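Local coordinates for malonyl CoA-acyl carrier protein transacylase (Synechocystis sp. PCC 6803 substr. Kazusa, PDB 4RR5) that catalyses the transfer of the malonyl group from malonyl-CoA to holo-acyl carrier protein, supplying malonyl-ACP for fatty acid biosynthesis, at residues 96-101 with 213-218; 222-225 with 229-232. All blocks are in the same frame, centred on the assembly; numbering follows the deposited sequence.

Contact 1. Residues 96-101 with 213-218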
loop_
_atom_site.group_PDB
_atom_site.type_symbol
_atom_site.label_atom_id
_atom_site.label_comp_id
_atom_site.label_asym_id
_atom_site.label_seq_id
_atom_site.Cartn_x
_atom_site.Cartn_y
_atom_site.Cartn_z
ATOM N N TYR A 96 2.612 10.329 5.211
ATOM C CA TYR A 96 3.773 10.846 5.922
ATOM C C TYR A 96 4.598 11.699 4.984
ATOM O O TYR A 96 5.127 12.734 5.373
ATOM C CB TYR A 96 4.654 9.720 6.503
ATOM C CG TYR A 96 6.069 10.206 6.753
ATOM C CD1 TYR A 96 6.366 11.000 7.861
ATOM C CD2 TYR A 96 7.097 9.927 5.852
ATOM C CE1 TYR A 96 7.649 11.480 8.077
ATOM C CE2 TYR A 96 8.376 10.404 6.065
ATOM C CZ TYR A 96 8.651 11.171 7.181
ATOM O OH TYR A 96 9.932 11.641 7.392
ATOM N N ALA A 97 4.715 11.250 3.744
ATOM C CA ALA A 97 5.500 11.966 2.765
ATOM C C ALA A 97 4.887 13.325 2.474
ATOM O O ALA A 97 5.568 14.212 1.962
ATOM C CB ALA A 97 5.623 11.157 1.481
ATOM N N ALA A 98 3.605 13.486 2.796
ATOM C CA ALA A 98 2.867 14.695 2.431
ATOM C C ALA A 98 2.623 15.588 3.633
ATOM O O ALA A 98 1.928 16.594 3.521
ATOM C CB ALA A 98 1.559 14.336 1.784
ATOM N N GLY A 99 3.184 15.218 4.783
ATOM C CA GLY A 99 3.173 16.087 5.947
ATOM C C GLY A 99 1.924 15.997 6.794
ATOM O O GLY A 99 1.714 16.800 7.713
ATOM N N VAL A 100 1.103 14.996 6.506
ATOM C CA VAL A 100 -0.194 14.858 7.151
ATOM C C VAL A 100 -0.031 14.479 8.615
ATOM O O VAL A 100 -0.768 14.957 9.483
ATOM C CB VAL A 100 -1.044 13.824 6.404
ATOM C CG1 VAL A 100 -2.302 13.508 7.168
ATOM C CG2 VAL A 100 -1.360 14.340 5.003
ATOM N N PHE A 101 0.938 13.607 8.879
ATOM C CA PHE A 101 1.391 13.327 10.238
ATOM C C PHE A 101 2.880 13.076 10.186
ATOM O O PHE A 101 3.421 12.793 9.110
ATOM C CB PHE A 101 0.678 12.127 10.863
ATOM C CG PHE A 101 0.529 10.956 9.938
ATOM C CD1 PHE A 101 1.635 10.247 9.503
ATOM C CD2 PHE A 101 -0.731 10.554 9.510
ATOM C CE1 PHE A 101 1.492 9.160 8.645
ATOM C CE2 PHE A 101 -0.881 9.479 8.649
ATOM C CZ PHE A 101 0.239 8.770 8.219
ATOM N N VAL A 213 1.296 18.289 -0.719
ATOM C CA VAL A 213 1.032 17.950 -2.122
ATOM C C VAL A 213 -0.267 17.127 -2.216
ATOM O O VAL A 213 -0.780 16.630 -1.204
ATOM C CB VAL A 213 2.200 17.167 -2.772
ATOM C CG1 VAL A 213 3.423 18.034 -2.897
ATOM C CG2 VAL A 213 2.524 15.939 -1.985
ATOM N N PRO A 214 -0.829 17.005 -3.426
ATOM C CA PRO A 214 -2.051 16.201 -3.542
ATOM C C PRO A 214 -1.833 14.729 -3.216
ATOM O O PRO A 214 -0.899 14.114 -3.738
ATOM C CB PRO A 214 -2.448 16.368 -5.016
ATOM C CG PRO A 214 -1.871 17.674 -5.407
ATOM C CD PRO A 214 -0.570 17.787 -4.648
ATOM N N VAL A 215 -2.693 14.188 -2.354
ATOM C CA VAL A 215 -2.755 12.761 -2.070
ATOM C C VAL A 215 -3.924 12.139 -2.817
ATOM O O VAL A 215 -5.047 12.644 -2.726
ATOM C CB VAL A 215 -2.932 12.502 -0.557
ATOM C CG1 VAL A 215 -2.742 11.012 -0.217
ATOM C CG2 VAL A 215 -1.993 13.396 0.248
ATOM N N LEU A 216 -3.679 11.056 -3.552
ATOM C CA LEU A 216 -4.782 10.296 -4.153
ATOM C C LEU A 216 -5.066 9.033 -3.340
ATOM O O LEU A 216 -4.327 8.056 -3.416
ATOM C CB LEU A 216 -4.488 9.931 -5.614
ATOM C CG LEU A 216 -4.481 11.069 -6.644
ATOM C CD1 LEU A 216 -3.339 12.067 -6.434
ATOM C CD2 LEU A 216 -4.436 10.503 -8.052
ATOM N N SER A 217 -6.155 9.048 -2.580
ATOM C CA SER A 217 -6.435 7.957 -1.657
ATOM C C SER A 217 -7.131 6.722 -2.260
ATOM O O SER A 217 -7.895 6.822 -3.223
ATOM C CB SER A 217 -7.255 8.498 -0.508
ATOM O OG SER A 217 -6.619 9.657 -0.005
ATOM N N ASN A 218 -6.860 5.559 -1.662
ATOM C CA ASN A 218 -7.325 4.271 -2.163
ATOM C C ASN A 218 -8.827 4.181 -2.432
ATOM O O ASN A 218 -9.241 3.642 -3.460
ATOM C CB ASN A 218 -6.946 3.142 -1.181
ATOM C CG ASN A 218 -5.467 2.764 -1.230
ATOM O OD1 ASN A 218 -5.023 1.905 -0.467
ATOM N ND2 ASN A 218 -4.701 3.410 -2.110
#

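Contact 2. Residues 222-225 with 229-232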
loop_
_atom_site.group_PDB
_atom_site.type_symbol
_atom_site.label_atom_id
_atom_site.label_comp_id
_atom_site.label_asym_id
_atom_site.label_seq_id
_atom_site.Cartn_x
_atom_site.Cartn_y
_atom_site.Cartn_z
ATOM N N SER A 222 -9.383 10.776 -6.222
ATOM C CA SER A 222 -9.417 12.129 -6.723
ATOM C C SER A 222 -8.470 12.914 -5.841
ATOM O O SER A 222 -8.531 12.810 -4.613
ATOM C CB SER A 222 -10.835 12.716 -6.700
ATOM O OG SER A 222 -11.353 12.766 -5.378
ATOM N N PRO A 223 -7.574 13.682 -6.464
ATOM C CA PRO A 223 -6.559 14.444 -5.733
ATOM C C PRO A 223 -7.178 15.343 -4.688
ATOM O O PRO A 223 -8.135 16.033 -5.015
ATOM C CB PRO A 223 -5.887 15.280 -6.830
ATOM C CG PRO A 223 -6.165 14.546 -8.099
ATOM C CD PRO A 223 -7.499 13.894 -7.918
ATOM N N THR A 224 -6.666 15.322 -3.463
ATOM C CA THR A 224 -7.027 16.334 -2.473
ATOM C C THR A 224 -5.910 16.557 -1.466
ATOM O O THR A 224 -4.980 15.774 -1.384
ATOM C CB THR A 224 -8.298 15.988 -1.690
ATOM O OG1 THR A 224 -8.499 16.991 -0.683
ATOM C CG2 THR A 224 -8.165 14.650 -1.011
ATOM N N GLN A 225 -6.010 17.632 -0.695
ATOM C CA GLN A 225 -4.987 17.943 0.292
ATOM C C GLN A 225 -5.565 18.280 1.640
ATOM O O GLN A 225 -4.822 18.563 2.578
ATOM C CB GLN A 225 -4.128 19.096 -0.183
ATOM C CG GLN A 225 -3.392 18.783 -1.440
ATOM C CD GLN A 225 -2.477 19.898 -1.847
ATOM O OE1 GLN A 225 -2.333 20.188 -3.033
ATOM N NE2 GLN A 225 -1.839 20.531 -0.867
ATOM N N ARG A 229 -10.600 15.357 4.985
ATOM C CA ARG A 229 -11.120 14.493 3.947
ATOM C C ARG A 229 -10.204 13.263 3.830
ATOM O O ARG A 229 -10.691 12.135 3.673
ATOM C CB ARG A 229 -11.235 15.242 2.619
ATOM C CG ARG A 229 -11.751 14.383 1.448
ATOM C CD ARG A 229 -13.164 13.788 1.676
ATOM N NE ARG A 229 -13.596 13.036 0.496
ATOM C CZ ARG A 229 -14.010 11.770 0.505
ATOM N NH1 ARG A 229 -14.087 11.087 1.639
ATOM N NH2 ARG A 229 -14.354 11.185 -0.630
ATOM N N LEU A 230 -8.888 13.483 3.936
ATOM C CA LEU A 230 -7.902 12.396 3.865
ATOM C C LEU A 230 -8.053 11.381 5.007
ATOM O O LEU A 230 -7.997 10.178 4.774
ATOM C CB LEU A 230 -6.483 12.958 3.855
ATOM C CG LEU A 230 -6.029 13.612 2.554
ATOM C CD1 LEU A 230 -4.579 13.999 2.675
ATOM C CD2 LEU A 230 -6.220 12.703 1.367
ATOM N N LYS A 231 -8.249 11.867 6.229
ATOM C CA LYS A 231 -8.556 10.988 7.352
ATOM C C LYS A 231 -9.828 10.180 7.094
ATOM O O LYS A 231 -9.880 8.962 7.336
ATOM C CB LYS A 231 -8.716 11.779 8.650
ATOM C CG LYS A 231 -8.726 10.875 9.874
ATOM C CD LYS A 231 -9.251 11.561 11.127
ATOM C CE LYS A 231 -8.457 12.809 11.469
ATOM N NZ LYS A 231 -8.584 13.125 12.922
ATOM N N GLU A 232 -10.851 10.865 6.595
ATOM C CA GLU A 232 -12.115 10.221 6.255
ATOM C C GLU A 232 -11.874 9.107 5.242
ATOM O O GLU A 232 -12.297 7.984 5.449
ATOM C CB GLU A 232 -13.116 11.243 5.706
ATOM C CG GLU A 232 -14.553 10.726 5.573
ATOM C CD GLU A 232 -15.385 11.505 4.549
ATOM O OE1 GLU A 232 -15.092 12.698 4.286
ATOM O OE2 GLU A 232 -16.327 10.906 3.989
#

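Contact 1. Residues 96-101 with 213-218
Ala98 sets a single methyl group into the notch between two valines that follow closely in the chain, Val213 and Val215. Its CB meets Val215 CG2 at 4.0 Å and Val213 CG2 at 4.2 Å; measured at CB, the two directions are nearly perpendicular, and the two methyls flank the alanine about 90° apart. In Val215, CG1 is anti to the backbone N (chi1 -170°), which puts CG2 anti to the carbonyl carbon, on the Ala98 side. In Val213 the bond from CA to CB does not aim straight at Ala98, and it is the CG2 branch that makes the touch.

Ala98 sits at the end of helix 90-97, just before Gly99, whose positive phi (85°) and Schellman motif turn the chain away; Gly99 N bonds to Tyr96 O at 3.2 Å. Val100, just past the turn, stays 4.9 Å from the 213-218 segment, measured from Val100 CG2 to Val215 CG2.

Val84 of strand 83-86 packs against Ala98, Val213 and Val215 alike, and Ala98 also shares backbone hydrogen bonding with Thr212. Farther along the same segment, Asn218 bonds through OD1 to Ser88 N and through ND2 to Gly86 O, within the probable nucleophile elbow; Ser88 is the likely active-site serine.

The direct contact between the end of the helix and residues 213-215, which lead into the weakly bonded strand 215-217, is thus wholly apolar, small methyl against methyl, while polar bonds are made around it, by backbone and by side chains such as Asn218. Such an interface depends on shape and on exclusion of water, consistent with its mainly buried position.

Contact 2. Residues 222-225 with 229-232
Arg229, which meets Thr224 through its aliphatic stem, sends NH1 to Glu232 OE2 in a salt bridge of 3.3 Å within its own helix. The other end of the guanidinium, NH2, forms a salt bridge with Asp220, and Asp220 in turn accepts a hydrogen bond from Ser222 OG. One carboxylate thereby connects the side chains of both segments, and the arginine is held between two acids, which probably stabilises its positive charge.

Across the two segments the contact itself is apolar. Thr224 directs its methyl, CG2, at the helix, where Leu230 CD2 lies 3.6 Å away and Arg229 CG lies 4.4 Å away. From CG2 these two partners stand nearly at right angles, so the methyl enters the corner between consecutive helical residues. Thr224 and Leu230 run past one another in opposite senses; CD2 is the leucine atom that comes closest, while CD1 stands farther off.

The rotation of Thr224 sorts its two branches. OG1 is anti to the backbone N (chi1 176°), leaving CG2 between N and the carbonyl carbon and facing the helix. OG1 is itself hydrogen-bonded to Asn226 N, as in an ST turn, which should steady that rotation. Asn226 OD1 then bonds to Arg229 N, linking the turn to the first part of helix 227-235.

The contact thus spans a short link from strand 223-224 into helix 227-235, with its charged groups on the outer side and Leu230 on the inner one. There, Leu230 also packs on Val100 beyond helix 90-97. The helix lies over both strands, Leu230 reaching Val215 and Ser217 of strand 215-217 directly while Thr224 pairs through its backbone with Val215.

How the contacts relate
The two contacts lie in series along the chain, their centres about 8 Å apart, and share a seam formed by strands 215-217 and 223-224. They also touch through side chains: Ser217 OG of contact 1 packs on Leu230 CD2 of contact 2 at 3.4 Å, and Pro214 CD lies 3.4 Å from Gln225 OE1. Contact 1 is the deeper, binding distant parts of the sequence by methyl packing alone. Contact 2 is partly buried and local, closing a short turn; there a similar methyl touch is accompanied by salt bridges towards the surface. Helix 227-235 therefore belongs to contact 2 but also helps cover contact 1.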